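Local coordinates for protein intracellular exo-alpha-(1->5)-L-arabinofuranosidase (Bifidobacterium longum, PDB 2Y2W) that cleaves terminal alpha-L-arabinofuranosyl residues from arabinans and arabinoxylan, contributing to the breakdown of plant cell-wall hemicellulose, at residues A465-V470 against V484-N489; T42-I47 against S451-H456; V167-R172 against W210-E215; A233-A238 against T272-N277; N90-D95 against Y153-K158. One frame throughout, in Å; residues are numbered along the deposited sequence.

Contact 1. Residues A465-V470 against V484-N489; sequences AIDAVV and VNRDAN
The beta hairpin of strands 462-473 and 478-485, part of the mixed beta sheet that packs beside the barrel and is built mainly from the C-terminal part of the chain, pairs Ile-466 with Asn-485 and Asp-467 with Val-484 near its open end. Asp-467 and Val-484 form an antiparallel hydrogen-bonded pair: Asp-467 N donates to Val-484 O over 3.1 Å and Val-484 N to Asp-467 O over 2.8 Å. One step on, Ile-466 and Asn-485 are a non-hydrogen-bonded pair whose side chains share a face. There Ile-466 CD1 comes to 3.4 Å from Asn-485 OD1, while Asn-485 ND2 is held by the carbonyl of Pro-555. As the second strand ends, Arg-486 N still donates to Ala-465 O, at 2.8 Å and with an N-H...O angle of 151°. The Arg-486 side chain then bends at chi3 (-82°), which swings NE back past Ala-465 O; its guanidinium has Asp-467 CB over one face and forms a salt bridge through NH1 with Glu-308. Asp-467 OD2, 4.4 Å from Arg-486 NH2, lies well out of the guanidinium plane, so no N-H points at it and any attraction is probably only electrostatic.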
# COMPACT_ATOMS: atom_id res chain seq x y z
N ALA D 465 -2.59 -24.83 43.92
CA ALA D 465 -3.95 -24.38 44.14
C ALA D 465 -4.00 -22.91 44.57
O ALA D 465 -4.82 -22.14 44.06
CB ALA D 465 -4.64 -25.26 45.18
N ILE D 466 -3.11 -22.53 45.48
CA ILE D 466 -3.04 -21.17 46.00
C ILE D 466 -2.04 -20.33 45.19
O ILE D 466 -0.96 -20.81 44.85
CB ILE D 466 -2.69 -21.13 47.52
CG1 ILE D 466 -3.63 -22.04 48.33
CG2 ILE D 466 -2.70 -19.70 48.07
CD1 ILE D 466 -5.11 -21.63 48.31
N ASP D 467 -2.44 -19.10 44.88
CA ASP D 467 -1.61 -18.13 44.16
C ASP D 467 -1.82 -16.75 44.78
O ASP D 467 -2.97 -16.37 45.05
CB ASP D 467 -1.98 -18.13 42.68
CG ASP D 467 -0.97 -17.39 41.81
OD1 ASP D 467 0.19 -17.20 42.25
OD2 ASP D 467 -1.34 -17.00 40.69
N ALA D 468 -0.74 -16.00 44.99
CA ALA D 468 -0.82 -14.72 45.72
C ALA D 468 0.24 -13.66 45.35
O ALA D 468 1.33 -14.00 44.88
CB ALA D 468 -0.78 -14.98 47.23
N VAL D 469 -0.11 -12.39 45.57
CA VAL D 469 0.82 -11.25 45.47
C VAL D 469 0.80 -10.38 46.72
O VAL D 469 -0.22 -10.28 47.40
CB VAL D 469 0.51 -10.30 44.28
CG1 VAL D 469 1.16 -10.79 43.02
CG2 VAL D 469 -1.00 -10.09 44.10
N VAL D 470 1.93 -9.73 46.99
CA VAL D 470 2.03 -8.76 48.07
C VAL D 470 2.51 -7.42 47.51
O VAL D 470 3.56 -7.34 46.88
CB VAL D 470 2.98 -9.23 49.20
CG1 VAL D 470 3.07 -8.18 50.30
CG2 VAL D 470 2.52 -10.56 49.77
N VAL D 484 -5.67 -16.19 45.72
CA VAL D 484 -6.70 -16.95 45.02
C VAL D 484 -6.61 -18.45 45.33
O VAL D 484 -5.52 -19.01 45.42
CB VAL D 484 -6.64 -16.69 43.48
CG1 VAL D 484 -7.20 -17.86 42.68
CG2 VAL D 484 -7.38 -15.41 43.13
N ASN D 485 -7.77 -19.08 45.51
CA ASN D 485 -7.87 -20.53 45.63
C ASN D 485 -8.41 -21.14 44.33
O ASN D 485 -9.56 -20.91 43.96
CB ASN D 485 -8.75 -20.93 46.82
CG ASN D 485 -8.75 -22.43 47.08
OD1 ASN D 485 -7.79 -23.13 46.76
ND2 ASN D 485 -9.83 -22.92 47.67
N ARG D 486 -7.56 -21.92 43.66
CA ARG D 486 -7.88 -22.46 42.33
C ARG D 486 -8.53 -23.84 42.33
O ARG D 486 -9.06 -24.28 41.31
CB ARG D 486 -6.63 -22.44 41.43
CG ARG D 486 -6.19 -21.05 41.02
CD ARG D 486 -5.09 -21.08 39.97
NE ARG D 486 -3.77 -21.28 40.55
CZ ARG D 486 -2.63 -21.22 39.86
NH1 ARG D 486 -2.64 -20.95 38.56
NH2 ARG D 486 -1.47 -21.42 40.48
N ASP D 487 -8.48 -24.53 43.47
CA ASP D 487 -9.13 -25.84 43.62
C ASP D 487 -10.65 -25.68 43.51
O ASP D 487 -11.22 -24.75 44.07
CB ASP D 487 -8.75 -26.48 44.97
CG ASP D 487 -9.05 -27.98 45.02
OD1 ASP D 487 -10.19 -28.39 44.71
OD2 ASP D 487 -8.14 -28.74 45.40
N ALA D 488 -11.28 -26.60 42.78
CA ALA D 488 -12.70 -26.50 42.45
C ALA D 488 -13.65 -27.16 43.46
O ALA D 488 -14.84 -26.85 43.49
CB ALA D 488 -12.96 -27.02 41.05
N ASN D 489 -13.12 -28.08 44.27
CA ASN D 489 -13.95 -28.84 45.22
C ASN D 489 -13.28 -29.15 46.58
O ASN D 489 -13.85 -29.88 47.39
CB ASN D 489 -14.51 -30.12 44.57
CG ASN D 489 -13.51 -30.80 43.64
OD1 ASN D 489 -12.39 -31.13 44.04
ND2 ASN D 489 -13.92 -31.01 42.40

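Contact 2. Residues T42-I47 against S451-H456; sequences TPDASI and SSPTIH
Asp-44 and Pro-453 meet at about a right angle, the carboxylate oxygen OD1 of the one touching the ring of the other. Asp-44 CG stands between the backbone N and the carbonyl carbon (chi1 60°), the crowded position. From there OD1 reaches 3.4 Å from Pro-453 CD and 3.7 Å from Pro-453 CG, a contact of oxygen against ring carbons in an exposed part of the surface. The neighbouring side chains are small. Ala-45 and Ser-452 approach through their CB atoms, 4.3 Å apart, and Ala-45 CB also lies 3.5 Å from Ser-451 O. Ser-46 and Ser-451 put their side chains on the same face of the sheet, with the two CB atoms 4.4 Å apart; the hydroxyl of Ser-46 is hydrogen-bonded to that of Thr-495.

In the backbone, Ser-46 and Ser-451 form an antiparallel hydrogen-bonded pair. Ser-46 N donates to Ser-451 O at 3.0 Å, and Ser-451 N returns the bond to Ser-46 O at 3.1 Å. Ser-451 O also receives a CA-H...O contact from Ala-45 CA at 3.1 Å, so two groups of the N-terminal strand converge on one carbonyl.

The arrangement belongs to a mixed beta sheet built from both ends of the chain. Strand 45-48, close to the start of the model, runs antiparallel to strand 444-456 and parallel to strand 492-497, to which Ala-45 and Ile-47 are joined by backbone hydrogen bonds. Ile-47 packs on Ile-466 and Ala-468 of strand 462-473, the next strand beyond 444-456.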
# COMPACT_ATOMS: atom_id res chain seq x y z
N THR D 42 -7.36 -26.68 59.59
CA THR D 42 -5.98 -27.18 59.49
C THR D 42 -5.14 -26.39 58.48
O THR D 42 -5.45 -26.39 57.29
CB THR D 42 -5.95 -28.68 59.12
N PRO D 43 -4.07 -25.72 58.97
CA PRO D 43 -3.15 -24.99 58.09
C PRO D 43 -2.24 -25.95 57.32
O PRO D 43 -1.53 -26.75 57.93
CB PRO D 43 -2.33 -24.13 59.06
CG PRO D 43 -3.05 -24.21 60.37
CD PRO D 43 -3.72 -25.54 60.38
N ASP D 44 -2.27 -25.85 55.99
CA ASP D 44 -1.47 -26.71 55.12
C ASP D 44 -0.66 -25.92 54.08
O ASP D 44 0.35 -26.41 53.56
CB ASP D 44 -2.36 -27.74 54.42
CG ASP D 44 -3.43 -27.11 53.54
OD1 ASP D 44 -3.10 -26.67 52.42
OD2 ASP D 44 -4.60 -27.07 53.98
N ALA D 45 -1.10 -24.69 53.80
CA ALA D 45 -0.45 -23.82 52.83
C ALA D 45 0.28 -22.65 53.50
O ALA D 45 -0.10 -22.21 54.59
CB ALA D 45 -1.46 -23.30 51.81
N SER D 46 1.33 -22.16 52.85
CA SER D 46 2.14 -21.07 53.40
C SER D 46 2.46 -19.96 52.40
O SER D 46 3.12 -20.20 51.38
CB SER D 46 3.43 -21.61 54.03
OG SER D 46 3.15 -22.35 55.20
N ILE D 47 1.97 -18.76 52.70
CA ILE D 47 2.33 -17.55 51.95
C ILE D 47 3.24 -16.71 52.84
O ILE D 47 2.79 -16.17 53.86
CB ILE D 47 1.08 -16.73 51.53
CG1 ILE D 47 0.06 -17.60 50.76
CG2 ILE D 47 1.47 -15.48 50.74
CD1 ILE D 47 0.54 -18.12 49.41
N SER D 451 3.70 -22.33 49.17
CA SER D 451 3.70 -23.78 49.35
C SER D 451 2.27 -24.27 49.52
O SER D 451 1.67 -24.11 50.58
CB SER D 451 4.55 -24.17 50.57
OG SER D 451 5.88 -23.71 50.43
N SER D 452 1.72 -24.86 48.46
CA SER D 452 0.34 -25.33 48.46
C SER D 452 0.23 -26.70 47.79
O SER D 452 1.04 -27.03 46.92
CB SER D 452 -0.57 -24.32 47.74
OG SER D 452 -0.39 -24.35 46.34
N PRO D 453 -0.78 -27.50 48.20
CA PRO D 453 -1.05 -28.77 47.53
C PRO D 453 -1.45 -28.57 46.07
O PRO D 453 -2.36 -27.78 45.78
CB PRO D 453 -2.21 -29.36 48.33
CG PRO D 453 -2.77 -28.22 49.11
CD PRO D 453 -1.63 -27.32 49.39
N THR D 454 -0.77 -29.27 45.16
CA THR D 454 -1.01 -29.13 43.72
C THR D 454 -2.32 -29.79 43.28
O THR D 454 -2.88 -30.62 44.00
CB THR D 454 0.16 -29.71 42.89
OG1 THR D 454 0.50 -31.02 43.37
CG2 THR D 454 1.39 -28.80 42.97
N ILE D 455 -2.79 -29.40 42.10
CA ILE D 455 -4.00 -29.98 41.50
C ILE D 455 -3.77 -30.28 40.01
O ILE D 455 -2.91 -29.67 39.37
CB ILE D 455 -5.25 -29.06 41.68
CG1 ILE D 455 -4.91 -27.60 41.34
CG2 ILE D 455 -5.80 -29.20 43.10
CD1 ILE D 455 -6.10 -26.66 41.35
N HIS D 456 -4.54 -31.22 39.47
CA HIS D 456 -4.37 -31.68 38.09
C HIS D 456 -5.39 -31.06 37.13
O HIS D 456 -6.56 -30.89 37.48
CB HIS D 456 -4.43 -33.21 38.03
CG HIS D 456 -4.02 -33.77 36.70
ND1 HIS D 456 -2.71 -34.04 36.38
CD2 HIS D 456 -4.75 -34.12 35.62
CE1 HIS D 456 -2.65 -34.53 35.15
NE2 HIS D 456 -3.88 -34.59 34.67

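Contact 3. Residues V167-R172 against W210-E215; sequences VNMGTR and WCIGNE
Val-167 and Trp-210 meet where two neighbouring strands run side by side. From Val-167 CB the side chain forks. CG1, anti to the carbonyl carbon (chi1 -72°), comes to the edge of the Trp-210 indole near the ring plane, 3.8 Å from CZ3. The other methyl, CG2, lies 3.6 Å from Cys-211 O and also approaches Ile-212 CA, so the fork touches three successive residues of the neighbouring strand. An alanine in place of Val-167 would probably open a gap at the Trp-210 edge and beside the Cys-211 carbonyl, where the two methyls now sit. The backbone holds the same register: Val-167 N donates to Cys-211 O at 3.0 Å, while Gly-213 N gives a weak bond to Val-167 O.

These are the C-terminal ends of two adjacent parallel strands, 162-167 and 209-212, in the (beta/alpha)8 barrel of this family 51 hydrolase. Just past the second strand come Asn-214 and Glu-215, by similarity a residue that binds arabinofuranose and the catalytic proton donor/acceptor; Asn-214 OD1 accepts from Arg-109, and Glu-215 OE2 is hydrogen-bonded to His-284 ND1. Gly-213, at positive phi (85°), passes close to Met-169, whose CG lies 3.4 Å from Gly-213 N; a CB on this residue would collide with Met-169 CB. Met-169 bends at chi2 and chi3 and lies alongside Ile-212, pointing the same way, with SD 3.9 Å from Ile-212 CG2. A water accepts from Asn-214 N at 3.0 Å and, weakly, from Met-169 N.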
# COMPACT_ATOMS: atom_id res chain seq x y z
N VAL D 167 -4.62 3.60 16.04
CA VAL D 167 -4.84 4.08 14.68
C VAL D 167 -5.07 2.94 13.70
O VAL D 167 -4.58 1.82 13.91
CB VAL D 167 -3.68 4.99 14.17
CG1 VAL D 167 -3.70 6.35 14.87
CG2 VAL D 167 -2.32 4.30 14.34
N ASN D 168 -5.83 3.22 12.64
CA ASN D 168 -6.11 2.27 11.57
C ASN D 168 -4.83 1.85 10.85
O ASN D 168 -4.08 2.70 10.37
CB ASN D 168 -7.11 2.89 10.58
CG ASN D 168 -7.63 1.89 9.54
OD1 ASN D 168 -6.95 0.94 9.17
ND2 ASN D 168 -8.84 2.13 9.06
N MET D 169 -4.59 0.55 10.81
CA MET D 169 -3.52 -0.01 9.97
C MET D 169 -4.08 -1.06 9.02
O MET D 169 -3.33 -1.73 8.31
CB MET D 169 -2.39 -0.59 10.83
CG MET D 169 -1.57 0.46 11.59
SD MET D 169 -0.53 1.52 10.56
CE MET D 169 0.63 0.32 9.91
N GLY D 170 -5.40 -1.18 8.99
CA GLY D 170 -6.10 -2.09 8.10
C GLY D 170 -6.40 -1.48 6.74
O GLY D 170 -5.72 -1.81 5.76
N THR D 171 -7.40 -0.61 6.68
CA THR D 171 -7.77 0.07 5.43
C THR D 171 -6.88 1.29 5.19
O THR D 171 -6.72 1.74 4.06
CB THR D 171 -9.27 0.49 5.38
OG1 THR D 171 -9.56 1.42 6.44
CG2 THR D 171 -10.18 -0.72 5.51
N ARG D 172 -6.32 1.82 6.28
CA ARG D 172 -5.44 2.99 6.23
C ARG D 172 -4.05 2.69 6.82
O ARG D 172 -3.72 1.53 7.07
CB ARG D 172 -6.10 4.17 6.94
CG ARG D 172 -7.00 4.96 6.02
CD ARG D 172 -8.30 5.36 6.68
NE ARG D 172 -8.23 6.62 7.41
CZ ARG D 172 -8.19 7.83 6.85
NH1 ARG D 172 -8.16 7.97 5.53
NH2 ARG D 172 -8.14 8.90 7.62
N TRP D 210 0.23 5.29 22.04
CA TRP D 210 -0.47 5.01 20.79
C TRP D 210 -0.30 3.55 20.38
O TRP D 210 0.80 3.00 20.47
CB TRP D 210 0.07 5.90 19.66
CG TRP D 210 -0.21 7.36 19.82
CD1 TRP D 210 0.34 8.21 20.74
CD2 TRP D 210 -1.09 8.17 19.02
NE1 TRP D 210 -0.15 9.48 20.57
CE2 TRP D 210 -1.02 9.48 19.52
CE3 TRP D 210 -1.92 7.90 17.93
CZ2 TRP D 210 -1.76 10.53 18.97
CZ3 TRP D 210 -2.66 8.94 17.38
CH2 TRP D 210 -2.57 10.24 17.90
N CYS D 211 -1.39 2.95 19.92
CA CYS D 211 -1.35 1.60 19.37
C CYS D 211 -1.34 1.64 17.84
O CYS D 211 -2.30 2.10 17.21
CB CYS D 211 -2.53 0.77 19.88
SG CYS D 211 -2.54 0.56 21.66
N ILE D 212 -0.25 1.15 17.26
CA ILE D 212 -0.10 1.14 15.81
C ILE D 212 -0.81 -0.09 15.24
O ILE D 212 -0.21 -1.17 15.09
CB ILE D 212 1.39 1.21 15.39
CG1 ILE D 212 2.08 2.38 16.10
CG2 ILE D 212 1.52 1.37 13.88
CD1 ILE D 212 3.57 2.24 16.23
N GLY D 213 -2.09 0.08 14.94
CA GLY D 213 -2.92 -1.00 14.42
C GLY D 213 -3.51 -1.86 15.51
O GLY D 213 -3.22 -1.67 16.69
N ASN D 214 -4.34 -2.82 15.10
CA ASN D 214 -4.95 -3.78 16.00
C ASN D 214 -4.92 -5.19 15.43
O ASN D 214 -5.24 -5.41 14.26
CB ASN D 214 -6.39 -3.39 16.30
CG ASN D 214 -7.07 -4.35 17.25
OD1 ASN D 214 -6.87 -4.28 18.46
ND2 ASN D 214 -7.86 -5.26 16.70
N GLU D 215 -4.54 -6.15 16.28
CA GLU D 215 -4.59 -7.59 15.98
C GLU D 215 -4.32 -7.92 14.51
O GLU D 215 -5.07 -8.66 13.88
CB GLU D 215 -5.93 -8.19 16.43
CG GLU D 215 -6.12 -8.24 17.95
CD GLU D 215 -7.43 -8.90 18.37
OE1 GLU D 215 -8.47 -8.64 17.72
OE2 GLU D 215 -7.42 -9.67 19.35
O HOH W 1 -5.82 -2.04 12.57

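Contact 4. Residues A233-A238 against T272-N277; sequences AVDKVA and TKAYEN
The backbones of helix 227-244 and of the end of helix 265-274 come very close, with the CA atoms of Asp-235 and Ala-274 only 4.5 Å apart. Both helices belong to the outer layer of the (beta/alpha)8 barrel, and the approach is possible because Ala-274 presents no more than a methyl. Ala-274 points its CB at the first helix, where it lies 3.8 Å from both Val-234 CG1 and Asp-235 CA. Val-234 CG1 stands between its own backbone N and carbonyl carbon (chi1 74°), which brings this methyl alongside Ala-274, while Val-234 also packs inward on Ile-212 of strand 209-212. Three residues on in each segment, Ala-238 CB lies 3.9 Å from Asn-277 CB.

Asp-235 points its CB at the second segment, 4.0 Å from Ala-274 CB. Its CG is anti to the backbone N, and the carboxylate goes on through OD2 to a hydrogen bond with His-224 of the third subunit; the neighbouring Lys-236 forms a salt bridge with Glu-229 of that subunit, so this surface of the helix also meets another chain. Asp-235 OD2 is 5.6 Å from Lys-273 NZ, too far for a salt bridge, though the opposite charges may still attract weakly. Asn-277 CB rests 3.6 Å from Ala-238 O.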
# COMPACT_ATOMS: atom_id res chain seq x y z
N ALA D 233 5.56 -2.08 7.99
CA ALA D 233 4.58 -1.02 8.19
C ALA D 233 4.76 -0.29 9.52
O ALA D 233 4.78 0.94 9.56
CB ALA D 233 3.17 -1.57 8.06
N VAL D 234 4.89 -1.06 10.60
CA VAL D 234 5.07 -0.49 11.94
C VAL D 234 6.40 0.25 12.08
O VAL D 234 6.50 1.22 12.82
CB VAL D 234 4.87 -1.56 13.07
CG1 VAL D 234 6.06 -2.52 13.16
CG2 VAL D 234 4.62 -0.89 14.41
N ASP D 235 7.42 -0.20 11.34
CA ASP D 235 8.71 0.49 11.32
C ASP D 235 8.58 1.88 10.71
O ASP D 235 9.15 2.84 11.23
CB ASP D 235 9.75 -0.34 10.55
CG ASP D 235 11.11 0.35 10.48
OD1 ASP D 235 11.53 1.00 11.46
OD2 ASP D 235 11.77 0.24 9.42
N LYS D 236 7.82 1.98 9.62
CA LYS D 236 7.55 3.26 8.96
C LYS D 236 6.74 4.21 9.84
O LYS D 236 7.10 5.37 10.02
CB LYS D 236 6.84 3.05 7.62
CG LYS D 236 7.73 2.47 6.52
CD LYS D 236 6.91 2.07 5.29
CE LYS D 236 7.74 1.26 4.30
NZ LYS D 236 8.24 -0.03 4.85
N VAL D 237 5.64 3.70 10.41
CA VAL D 237 4.73 4.51 11.22
C VAL D 237 5.34 4.94 12.56
O VAL D 237 5.22 6.10 12.95
CB VAL D 237 3.36 3.80 11.44
CG1 VAL D 237 2.42 4.67 12.26
CG2 VAL D 237 2.72 3.46 10.11
N ALA D 238 6.00 4.01 13.25
CA ALA D 238 6.62 4.29 14.55
C ALA D 238 7.74 5.32 14.45
O ALA D 238 7.84 6.22 15.29
CB ALA D 238 7.14 3.01 15.19
N THR D 272 12.29 -6.96 16.07
CA THR D 272 13.68 -6.87 15.60
C THR D 272 13.87 -5.72 14.62
O THR D 272 14.84 -4.96 14.72
CB THR D 272 14.16 -8.21 14.97
OG1 THR D 272 14.13 -9.25 15.96
CG2 THR D 272 15.59 -8.09 14.44
N LYS D 273 12.94 -5.58 13.68
CA LYS D 273 13.03 -4.54 12.66
C LYS D 273 12.69 -3.15 13.20
O LYS D 273 13.42 -2.19 12.94
CB LYS D 273 12.13 -4.87 11.46
CG LYS D 273 12.43 -4.04 10.22
CD LYS D 273 11.84 -4.67 8.97
CE LYS D 273 12.22 -3.89 7.72
NZ LYS D 273 11.69 -4.53 6.48
N ALA D 274 11.60 -3.05 13.96
CA ALA D 274 11.09 -1.76 14.40
C ALA D 274 11.55 -1.35 15.80
O ALA D 274 11.03 -0.39 16.37
CB ALA D 274 9.57 -1.75 14.31
N TYR D 275 12.54 -2.07 16.33
CA TYR D 275 13.00 -1.89 17.72
C TYR D 275 13.19 -0.43 18.16
O TYR D 275 12.60 -0.01 19.15
CB TYR D 275 14.29 -2.69 17.98
CG TYR D 275 14.97 -2.33 19.28
CD1 TYR D 275 14.43 -2.72 20.51
CD2 TYR D 275 16.15 -1.58 19.29
CE1 TYR D 275 15.05 -2.38 21.70
CE2 TYR D 275 16.77 -1.24 20.47
CZ TYR D 275 16.22 -1.64 21.68
OH TYR D 275 16.85 -1.29 22.85
N GLU D 276 14.00 0.31 17.41
CA GLU D 276 14.41 1.66 17.81
C GLU D 276 13.29 2.63 18.20
O GLU D 276 13.43 3.40 19.15
CB GLU D 276 15.32 2.30 16.75
CG GLU D 276 16.82 2.17 17.04
CD GLU D 276 17.26 2.89 18.32
OE1 GLU D 276 16.58 3.85 18.76
OE2 GLU D 276 18.30 2.49 18.90
N ASN D 277 12.17 2.58 17.47
CA ASN D 277 11.08 3.53 17.68
C ASN D 277 9.87 2.94 18.41
O ASN D 277 8.82 3.57 18.50
CB ASN D 277 10.65 4.16 16.36
CG ASN D 277 11.80 4.85 15.65
OD1 ASN D 277 12.21 4.43 14.57
ND2 ASN D 277 12.34 5.89 16.27

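Contact 5. Residues N90-D95 against Y153-K158; sequences NGFRQD and YRWSQK
Arg-154 and Asn-90 cross at about a right angle, Arg-154 CD lying 3.7 Å from Asn-90 ND2, while Arg-154 NH2 turns to a salt bridge with Asp-151. Arg-154 CB also touches Phe-92 CE2. Next along the helix, Trp-155 gives the central contact, a T-shaped (edge-to-face) pair in which its five-membered ring presents an edge to the face of Phe-92, with planes at 90° and centroids 5.0 Å apart. Trp-155 CG is anti to its backbone N (chi1 -173°), and CD1 beyond it comes to 3.6 Å from Phe-92 CG; Trp-155 CB adds a CH-pi contact, 4.0 Å from the centroid of the Phe-92 ring. In the (beta/alpha)8 barrel this joins helix 149-159 to the loop leading into helix 94-103, two neighbouring elements of the outer layer. An alanine at Phe-92 would probably leave a gap against Arg-154 CB and the Trp-155 edge, which would lose its aromatic face. A water links Trp-155 NE1 to Arg-93 O, accepting from the first and donating to the second. Last comes Lys-158, bent at chi2 and chi4: its NZ donates to Gln-94 OE1 at 3.0 Å, in the carbonyl plane, and forms a salt bridge with Asp-88.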
# COMPACT_ATOMS: atom_id res chain seq x y z
N ASN D 90 -22.65 16.91 27.71
CA ASN D 90 -22.07 16.23 26.54
C ASN D 90 -22.75 14.89 26.22
O ASN D 90 -22.47 14.28 25.19
CB ASN D 90 -20.57 16.01 26.73
CG ASN D 90 -19.78 17.30 26.64
OD1 ASN D 90 -19.99 18.13 25.75
ND2 ASN D 90 -18.85 17.48 27.57
N GLY D 91 -23.64 14.46 27.11
CA GLY D 91 -24.40 13.23 26.92
C GLY D 91 -23.74 11.98 27.47
O GLY D 91 -24.10 10.86 27.09
N PHE D 92 -22.76 12.15 28.36
CA PHE D 92 -22.12 11.02 29.02
C PHE D 92 -22.88 10.64 30.28
O PHE D 92 -23.28 11.51 31.06
CB PHE D 92 -20.66 11.33 29.38
CG PHE D 92 -19.83 11.85 28.23
CD1 PHE D 92 -19.84 11.22 26.99
CD2 PHE D 92 -19.02 12.97 28.40
CE1 PHE D 92 -19.08 11.70 25.93
CE2 PHE D 92 -18.25 13.46 27.35
CZ PHE D 92 -18.28 12.83 26.11
N ARG D 93 -23.08 9.34 30.47
CA ARG D 93 -23.77 8.82 31.65
C ARG D 93 -22.91 9.00 32.89
O ARG D 93 -21.78 8.50 32.95
CB ARG D 93 -24.13 7.35 31.47
CG ARG D 93 -25.41 7.11 30.69
CD ARG D 93 -25.68 5.62 30.49
NE ARG D 93 -26.09 4.95 31.72
CZ ARG D 93 -26.76 3.80 31.76
NH1 ARG D 93 -27.12 3.18 30.64
NH2 ARG D 93 -27.09 3.28 32.93
N GLN D 94 -23.44 9.71 33.89
CA GLN D 94 -22.70 9.96 35.13
C GLN D 94 -22.62 8.72 36.01
O GLN D 94 -21.61 8.50 36.67
CB GLN D 94 -23.30 11.14 35.91
CG GLN D 94 -22.39 11.70 37.01
CD GLN D 94 -21.02 12.16 36.50
OE1 GLN D 94 -20.93 13.05 35.65
NE2 GLN D 94 -19.96 11.56 37.03
N ASP D 95 -23.68 7.91 36.01
CA ASP D 95 -23.69 6.68 36.80
C ASP D 95 -22.60 5.71 36.36
O ASP D 95 -22.00 5.01 37.19
CB ASP D 95 -25.08 6.01 36.80
CG ASP D 95 -25.59 5.67 35.40
OD1 ASP D 95 -24.92 6.00 34.39
OD2 ASP D 95 -26.67 5.05 35.31
N TYR D 153 -12.15 12.39 24.19
CA TYR D 153 -11.24 13.26 24.92
C TYR D 153 -11.96 13.94 26.09
O TYR D 153 -11.46 13.97 27.21
CB TYR D 153 -10.62 14.32 24.01
CG TYR D 153 -9.86 15.39 24.77
CD1 TYR D 153 -8.60 15.13 25.31
CD2 TYR D 153 -10.42 16.65 24.97
CE1 TYR D 153 -7.91 16.10 26.02
CE2 TYR D 153 -9.75 17.63 25.69
CZ TYR D 153 -8.49 17.35 26.21
OH TYR D 153 -7.81 18.31 26.92
N ARG D 154 -13.14 14.50 25.80
CA ARG D 154 -13.96 15.13 26.81
C ARG D 154 -14.37 14.14 27.90
O ARG D 154 -14.38 14.48 29.08
CB ARG D 154 -15.19 15.80 26.18
CG ARG D 154 -14.88 17.13 25.51
CD ARG D 154 -16.15 17.81 25.00
NE ARG D 154 -16.56 17.31 23.69
CZ ARG D 154 -16.28 17.91 22.54
NH1 ARG D 154 -15.59 19.04 22.52
NH2 ARG D 154 -16.71 17.38 21.40
N TRP D 155 -14.70 12.91 27.48
CA TRP D 155 -15.03 11.85 28.42
C TRP D 155 -13.85 11.52 29.33
O TRP D 155 -14.00 11.38 30.54
CB TRP D 155 -15.51 10.59 27.69
CG TRP D 155 -16.03 9.53 28.62
CD1 TRP D 155 -17.32 9.37 29.03
CD2 TRP D 155 -15.27 8.50 29.26
NE1 TRP D 155 -17.41 8.30 29.89
CE2 TRP D 155 -16.16 7.74 30.04
CE3 TRP D 155 -13.91 8.13 29.24
CZ2 TRP D 155 -15.75 6.64 30.81
CZ3 TRP D 155 -13.50 7.04 30.00
CH2 TRP D 155 -14.42 6.31 30.78
N SER D 156 -12.66 11.42 28.72
CA SER D 156 -11.44 11.12 29.45
C SER D 156 -11.01 12.24 30.40
O SER D 156 -10.39 11.98 31.43
CB SER D 156 -10.31 10.79 28.48
OG SER D 156 -10.68 9.70 27.64
N GLN D 157 -11.34 13.48 30.03
CA GLN D 157 -11.14 14.62 30.92
C GLN D 157 -12.04 14.51 32.16
O GLN D 157 -11.59 14.74 33.28
CB GLN D 157 -11.40 15.95 30.20
CG GLN D 157 -10.37 16.33 29.14
CD GLN D 157 -9.00 16.68 29.72
OE1 GLN D 157 -7.97 16.24 29.20
NE2 GLN D 157 -8.99 17.46 30.80
N LYS D 158 -13.30 14.14 31.93
CA LYS D 158 -14.28 13.93 32.99
C LYS D 158 -13.91 12.75 33.90
O LYS D 158 -14.11 12.81 35.11
CB LYS D 158 -15.67 13.70 32.40
CG LYS D 158 -16.62 14.90 32.48
CD LYS D 158 -17.16 15.08 33.91
CE LYS D 158 -18.51 15.79 33.92
NZ LYS D 158 -19.64 14.88 33.59
O HOH W 2 -20.27 7.98 30.80
O HOH W 3 -17.08 12.67 36.90

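From the N terminus, strand 45-48 opens contact 2, which closes only at 451-456 and so encloses all eight strands of the barrel. Nested within that long loop, and following one another in series, are contact 5, contact 3 and contact 4. Contact 5 joins outer parts of the barrel, contact 3 links two of its adjacent strands, and contact 4 joins two of its helices; contacts 3 and 4 touch, through Met-169 and Ile-212 against helix 227-244. Contact 1 opens after contact 2 has closed and lies within the mixed sheet that contact 2 also joins, where strands 444-456 and 462-473 are neighbours and the two contacts touch. Contacts 1 and 3 lie about 38 Å apart between centres.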